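Local coordinates for protein Amuc_1100 (Akkermansia muciniphila, PDB 6KNY) that is of unknown molecular function, a probably membrane-anchored protein of a gut bacterium crystallised as a monomer without its transmembrane region, at residues 79-84 with 99-104; 91-96 with 140-145. All coordinates share one frame; numbering follows the deposited sequence.

Contact 1 (79-84 with 99-104)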
loop_
_atom_site.group_PDB
_atom_site.type_symbol
_atom_site.label_atom_id
_atom_site.label_comp_id
_atom_site.label_asym_id
_atom_site.label_seq_id
_atom_site.Cartn_x
_atom_site.Cartn_y
_atom_site.Cartn_z
ATOM N N THR A 79 -3.422 8.900 -11.855
ATOM C CA THR A 79 -4.866 8.857 -11.623
ATOM C C THR A 79 -5.170 8.558 -10.162
ATOM O O THR A 79 -5.986 9.238 -9.528
ATOM C CB THR A 79 -5.516 7.802 -12.518
ATOM O OG1 THR A 79 -5.285 8.128 -13.895
ATOM C CG2 THR A 79 -7.019 7.698 -12.239
ATOM N N PHE A 80 -4.520 7.529 -9.614
ATOM C CA PHE A 80 -4.714 7.175 -8.209
ATOM C C PHE A 80 -4.336 8.335 -7.303
ATOM O O PHE A 80 -5.032 8.627 -6.323
ATOM C CB PHE A 80 -3.886 5.938 -7.857
ATOM C CG PHE A 80 -4.479 4.637 -8.355
ATOM C CD1 PHE A 80 -5.784 4.591 -8.827
ATOM C CD2 PHE A 80 -3.735 3.463 -8.334
ATOM C CE1 PHE A 80 -6.334 3.398 -9.281
ATOM C CE2 PHE A 80 -4.288 2.258 -8.783
ATOM C CZ PHE A 80 -5.582 2.229 -9.253
ATOM N N ARG A 81 -3.233 9.011 -7.621
ATOM C CA ARG A 81 -2.776 10.122 -6.790
ATOM C C ARG A 81 -3.796 11.252 -6.792
ATOM O O ARG A 81 -4.159 11.785 -5.734
ATOM C CB ARG A 81 -1.412 10.624 -7.274
ATOM C CG ARG A 81 -1.026 11.991 -6.682
ATOM C CD ARG A 81 0.454 12.261 -6.787
ATOM N NE ARG A 81 0.813 13.562 -6.227
ATOM C CZ ARG A 81 0.661 14.723 -6.862
ATOM N NH1 ARG A 81 0.153 14.748 -8.085
ATOM N NH2 ARG A 81 1.017 15.859 -6.268
ATOM N N ASP A 82 -4.290 11.610 -7.973
ATOM C CA ASP A 82 -5.242 12.708 -8.075
ATOM C C ASP A 82 -6.550 12.378 -7.366
ATOM O O ASP A 82 -7.149 13.244 -6.722
ATOM C CB ASP A 82 -5.456 13.043 -9.546
ATOM C CG ASP A 82 -4.224 13.663 -10.176
ATOM O OD1 ASP A 82 -3.105 13.416 -9.687
ATOM O OD2 ASP A 82 -4.377 14.442 -11.129
ATOM N N SER A 83 -6.981 11.117 -7.421
ATOM C CA SER A 83 -8.183 10.716 -6.690
ATOM C C SER A 83 -7.953 10.760 -5.184
ATOM O O SER A 83 -8.822 11.212 -4.428
ATOM C CB SER A 83 -8.632 9.321 -7.114
ATOM O OG SER A 83 -9.387 9.406 -8.301
ATOM N N LEU A 84 -6.781 10.296 -4.731
ATOM C CA LEU A 84 -6.490 10.294 -3.299
ATOM C C LEU A 84 -6.460 11.716 -2.751
ATOM O O LEU A 84 -7.074 12.007 -1.719
ATOM C CB LEU A 84 -5.158 9.583 -3.035
ATOM C CG LEU A 84 -4.659 9.671 -1.586
ATOM C CD1 LEU A 84 -5.691 9.033 -0.660
ATOM C CD2 LEU A 84 -3.270 9.029 -1.414
ATOM N N SER A 99 3.482 11.593 0.550
ATOM C CA SER A 99 2.449 10.568 0.752
ATOM C C SER A 99 1.574 10.375 -0.481
ATOM O O SER A 99 1.183 9.238 -0.815
ATOM C CB SER A 99 1.547 10.924 1.929
ATOM O OG SER A 99 2.179 10.645 3.150
ATOM N N SER A 100 1.221 11.477 -1.152
ATOM C CA SER A 100 0.208 11.377 -2.199
ATOM C C SER A 100 0.707 10.557 -3.371
ATOM O O SER A 100 -0.106 10.082 -4.159
ATOM C CB SER A 100 -0.222 12.762 -2.693
ATOM O OG SER A 100 0.858 13.432 -3.334
ATOM N N TRP A 101 2.016 10.337 -3.472
ATOM C CA TRP A 101 2.564 9.525 -4.545
ATOM C C TRP A 101 2.568 8.035 -4.229
ATOM O O TRP A 101 3.066 7.250 -5.043
ATOM C CB TRP A 101 3.979 9.981 -4.878
ATOM C CG TRP A 101 3.989 11.207 -5.720
ATOM C CD1 TRP A 101 4.249 12.491 -5.309
ATOM C CD2 TRP A 101 3.717 11.282 -7.128
ATOM N NE1 TRP A 101 4.158 13.352 -6.376
ATOM C CE2 TRP A 101 3.830 12.641 -7.502
ATOM C CE3 TRP A 101 3.382 10.335 -8.103
ATOM C CZ2 TRP A 101 3.622 13.075 -8.813
ATOM C CZ3 TRP A 101 3.178 10.768 -9.409
ATOM C CH2 TRP A 101 3.291 12.126 -9.751
ATOM N N LEU A 102 2.062 7.634 -3.058
ATOM C CA LEU A 102 1.799 6.233 -2.721
ATOM C C LEU A 102 3.063 5.371 -2.703
ATOM O O LEU A 102 2.984 4.154 -2.912
ATOM C CB LEU A 102 0.769 5.630 -3.686
ATOM C CG LEU A 102 -0.618 6.263 -3.569
ATOM C CD1 LEU A 102 -1.499 5.842 -4.747
ATOM C CD2 LEU A 102 -1.273 5.917 -2.231
ATOM N N GLY A 103 4.228 5.979 -2.473
ATOM C CA GLY A 103 5.507 5.295 -2.508
ATOM C C GLY A 103 6.191 5.266 -3.858
ATOM O O GLY A 103 7.282 4.682 -3.978
ATOM N N PHE A 104 5.602 5.876 -4.885
ATOM C CA PHE A 104 6.125 5.747 -6.239
ATOM C C PHE A 104 6.529 7.097 -6.834
ATOM O O PHE A 104 6.468 7.281 -8.056
ATOM C CB PHE A 104 5.097 5.066 -7.143
ATOM C CG PHE A 104 4.669 3.680 -6.688
ATOM C CD1 PHE A 104 5.345 2.541 -7.132
ATOM C CD2 PHE A 104 3.564 3.513 -5.858
ATOM C CE1 PHE A 104 4.917 1.265 -6.750
ATOM C CE2 PHE A 104 3.137 2.236 -5.468
ATOM C CZ PHE A 104 3.816 1.121 -5.904
#

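Contact 2 (91-96 with 140-145)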
loop_
_atom_site.group_PDB
_atom_site.type_symbol
_atom_site.label_atom_id
_atom_site.label_comp_id
_atom_site.label_asym_id
_atom_site.label_seq_id
_atom_site.Cartn_x
_atom_site.Cartn_y
_atom_site.Cartn_z
ATOM N N LYS A 91 -12.530 14.846 2.772
ATOM C CA LYS A 91 -12.592 14.284 4.115
ATOM C C LYS A 91 -11.846 15.122 5.150
ATOM O O LYS A 91 -11.794 14.726 6.319
ATOM C CB LYS A 91 -12.032 12.858 4.106
ATOM C CG LYS A 91 -13.019 11.779 3.662
ATOM C CD LYS A 91 -12.288 10.579 3.094
ATOM C CE LYS A 91 -13.174 9.771 2.149
ATOM N NZ LYS A 91 -13.771 8.587 2.831
ATOM N N ASN A 92 -11.270 16.262 4.746
ATOM C CA ASN A 92 -10.514 17.151 5.635
ATOM C C ASN A 92 -9.299 16.452 6.237
ATOM O O ASN A 92 -8.965 16.642 7.407
ATOM C CB ASN A 92 -11.395 17.747 6.740
ATOM C CG ASN A 92 -12.283 18.882 6.228
ATOM O OD1 ASN A 92 -13.515 18.816 6.307
ATOM N ND2 ASN A 92 -11.654 19.915 5.671
ATOM N N ILE A 93 -8.622 15.647 5.425
ATOM C CA ILE A 93 -7.393 14.971 5.821
ATOM C C ILE A 93 -6.235 15.660 5.123
ATOM O O ILE A 93 -6.235 15.782 3.891
ATOM C CB ILE A 93 -7.432 13.476 5.458
ATOM C CG1 ILE A 93 -8.630 12.797 6.115
ATOM C CG2 ILE A 93 -6.125 12.789 5.848
ATOM C CD1 ILE A 93 -9.083 11.553 5.377
ATOM N N LEU A 94 -5.254 16.115 5.903
ATOM C CA LEU A 94 -4.030 16.624 5.306
ATOM C C LEU A 94 -3.220 15.466 4.744
ATOM O O LEU A 94 -3.200 14.372 5.316
ATOM C CB LEU A 94 -3.195 17.376 6.341
ATOM C CG LEU A 94 -3.855 18.570 7.025
ATOM C CD1 LEU A 94 -3.088 18.952 8.299
ATOM C CD2 LEU A 94 -3.965 19.753 6.063
ATOM N N ILE A 95 -2.541 15.717 3.627
ATOM C CA ILE A 95 -1.695 14.708 3.002
ATOM C C ILE A 95 -0.502 15.412 2.382
ATOM O O ILE A 95 -0.667 16.383 1.638
ATOM C CB ILE A 95 -2.458 13.862 1.954
ATOM C CG1 ILE A 95 -1.531 12.825 1.320
ATOM C CG2 ILE A 95 -3.129 14.731 0.866
ATOM C CD1 ILE A 95 -2.294 11.704 0.668
ATOM N N THR A 96 0.703 14.947 2.716
ATOM C CA THR A 96 1.881 15.587 2.150
ATOM C C THR A 96 2.036 15.185 0.694
ATOM O O THR A 96 1.539 14.139 0.246
ATOM C CB THR A 96 3.160 15.215 2.907
ATOM O OG1 THR A 96 3.474 13.832 2.696
ATOM C CG2 THR A 96 3.020 15.479 4.415
ATOM N N SER A 140 -6.328 12.390 10.762
ATOM C CA SER A 140 -6.159 13.809 10.488
ATOM C C SER A 140 -5.053 14.112 9.490
ATOM O O SER A 140 -5.100 15.162 8.837
ATOM C CB SER A 140 -5.901 14.575 11.791
ATOM O OG SER A 140 -4.611 14.268 12.269
ATOM N N LYS A 141 -4.040 13.251 9.378
ATOM C CA LYS A 141 -2.954 13.481 8.432
ATOM C C LYS A 141 -2.369 12.155 7.981
ATOM O O LYS A 141 -2.238 11.226 8.781
ATOM C CB LYS A 141 -1.812 14.326 9.023
ATOM C CG LYS A 141 -2.207 15.338 10.081
ATOM C CD LYS A 141 -1.039 16.208 10.471
ATOM C CE LYS A 141 -1.486 17.259 11.472
ATOM N NZ LYS A 141 -0.365 18.113 11.936
ATOM N N PHE A 142 -2.020 12.087 6.699
ATOM C CA PHE A 142 -1.066 11.115 6.179
ATOM C C PHE A 142 0.300 11.790 6.172
ATOM O O PHE A 142 0.463 12.866 5.582
ATOM C CB PHE A 142 -1.430 10.656 4.765
ATOM C CG PHE A 142 -2.640 9.767 4.695
ATOM C CD1 PHE A 142 -2.592 8.471 5.183
ATOM C CD2 PHE A 142 -3.820 10.219 4.107
ATOM C CE1 PHE A 142 -3.710 7.637 5.104
ATOM C CE2 PHE A 142 -4.935 9.395 4.026
ATOM C CZ PHE A 142 -4.883 8.104 4.522
ATOM N N ILE A 143 1.271 11.187 6.845
ATOM C CA ILE A 143 2.582 11.797 7.008
ATOM C C ILE A 143 3.571 11.265 5.978
ATOM O O ILE A 143 4.375 12.020 5.428
ATOM C CB ILE A 143 3.087 11.571 8.452
ATOM C CG1 ILE A 143 2.165 12.270 9.445
ATOM C CG2 ILE A 143 4.549 12.070 8.610
ATOM C CD1 ILE A 143 2.441 11.926 10.904
ATOM N N LYS A 144 3.520 9.966 5.692
ATOM C CA LYS A 144 4.443 9.416 4.711
ATOM C C LYS A 144 3.922 8.069 4.221
ATOM O O LYS A 144 3.291 7.323 4.975
ATOM C CB LYS A 144 5.863 9.316 5.299
ATOM C CG LYS A 144 6.255 8.037 6.001
ATOM C CD LYS A 144 7.759 8.103 6.366
ATOM C CE LYS A 144 8.264 6.850 7.106
ATOM N NZ LYS A 144 9.520 7.081 7.916
ATOM N N VAL A 145 4.128 7.808 2.933
ATOM C CA VAL A 145 4.025 6.470 2.363
ATOM C C VAL A 145 5.369 6.224 1.702
ATOM O O VAL A 145 5.675 6.822 0.663
ATOM C CB VAL A 145 2.878 6.322 1.357
ATOM C CG1 VAL A 145 2.823 4.880 0.847
ATOM C CG2 VAL A 145 1.551 6.724 2.002
#

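Contact 1 (79-84 with 99-104)
Arg81 reaches off helix 70-91 and lies across the indole of Trp101. Arg81 CD sits over the centre of the six-membered ring of Trp101, 3.5 Å from its centroid, a CH-pi contact, while the guanidinium beyond lies nearly parallel to the indole. The cation-pi contact is off-centre: Arg81 CZ is 4.2 Å from the centroid of the Trp101 five-membered ring. Arg81 NE and Trp101 NE1 are both donors, so their closeness belongs to the stack and is no bond. Ser100 OG sits at the guanidinium edge, tilted somewhat out of its plane, and takes the hydrogen of Arg81 NE at 2.9 Å, a bent bond (147° at the hydrogen).

The arginine gets there with CG anti to its backbone N (chi1 166°) and the chain extended as far as NE; the last torsion, about CD-NE, then turns well off that line and lays the flat end against the ring. On the way Arg81 CG runs 3.3 Å from Ser100 O. Ser100 OG stands between its own N and carbonyl carbon (chi1 65°) and is also hydrogen-bonded to Asp97 O. A salt bridge from Arg81 NH2 to Asp97 OD1 gives the guanidinium a second anchor.

Beside this polar layer, Leu84 CD2 meets Leu102 CD2 tip to tip at 3.8 Å, and Phe80 CB rests on Leu102 CD1. Leu102, the first residue after the short helix to leave helical angles, takes positive phi within the type I' turn from Trp101 to Phe104. That turn is packed against helix 70-91, whose Phe80 leans on Leu124 of helix 117-134, while Ser100 touches Ile95 of strand 94-95.

Contact 2 (91-96 with 140-145)
Phe142 projects from strand 141-146 with CG anti to its carbonyl carbon (chi1 -71°), and two isoleucines of 91-96 close on its ring. Ile95 and Phe142 leave their strands in step; with CG1 anti to the backbone N (chi1 180°), Ile95 brings its CD1 to 4.0 Å from Phe142 CD2. Ile93 crosses the phenylalanine obliquely: its CG2 branch is the one anti to the backbone N, and Ile93 CG2 meets the same Phe142 CD2 at 3.9 Å. Cys88 of helix 70-91 touches all three side chains.

The backbones beneath form a short parallel ladder, Leu94 paired with Lys141 and Ile95 with Phe142, that adds strand 94-95 to the edge of a mixed sheet. Leu94 grips the neighbouring strand at both its polar atoms. Phe142 N donates to Leu94 O at 2.9 Å, fairly straight and in the carbonyl plane, whereas Leu94 N reaches Ser140 O at 3.1 Å from above that carbonyl's plane. Leu94 O also receives a CA-H...O contact from Lys141. The helix before the strand closes with a Schellman motif at Asn92.

Leu94 and Lys141 emerge as neighbours on the other face. Leu94 CG is anti to its carbonyl carbon. Lys141 is modelled in two conformers; in this one chi1 is off the staggered position at -30° and the chain runs straight beyond CG, so Leu94 CD1 lies 3.9 Å from Lys141 CE. Thr96 OG1, between its N and carbonyl carbon, makes only a weak, unsettled approach to Ile143 O, Thr98 being its stronger partner. On its far side strand 141-146 pairs with 170-181, where Ser140 and Lys141 both face Gln180 in a classic beta bulge; Ser140 OG is hydrogen-bonded to Gln180 O and Gln264 NE2.

How the contacts relate
The centres of the two contacts are 12 Å apart, and their segments alternate along the chain: 79-84, 91-96, 99-104, then 140-145. Helix 70-91, strand 94-95 and helix 97-100 follow one another, so contact 1 folds the last of these back on the first, while contact 2 fastens the strand between them to the edge of the five-stranded mixed sheet. They touch directly: Leu84 CD2 packs on Ile95 CD1 at 3.5 Å, and Ser99 OG lies 3.0 Å from Lys144 N. Contact 2 thus attaches the strand to the sheet, and contact 1 holds the segment after it against helix 70-91, with helix 117-134 leading on toward strand 141-146.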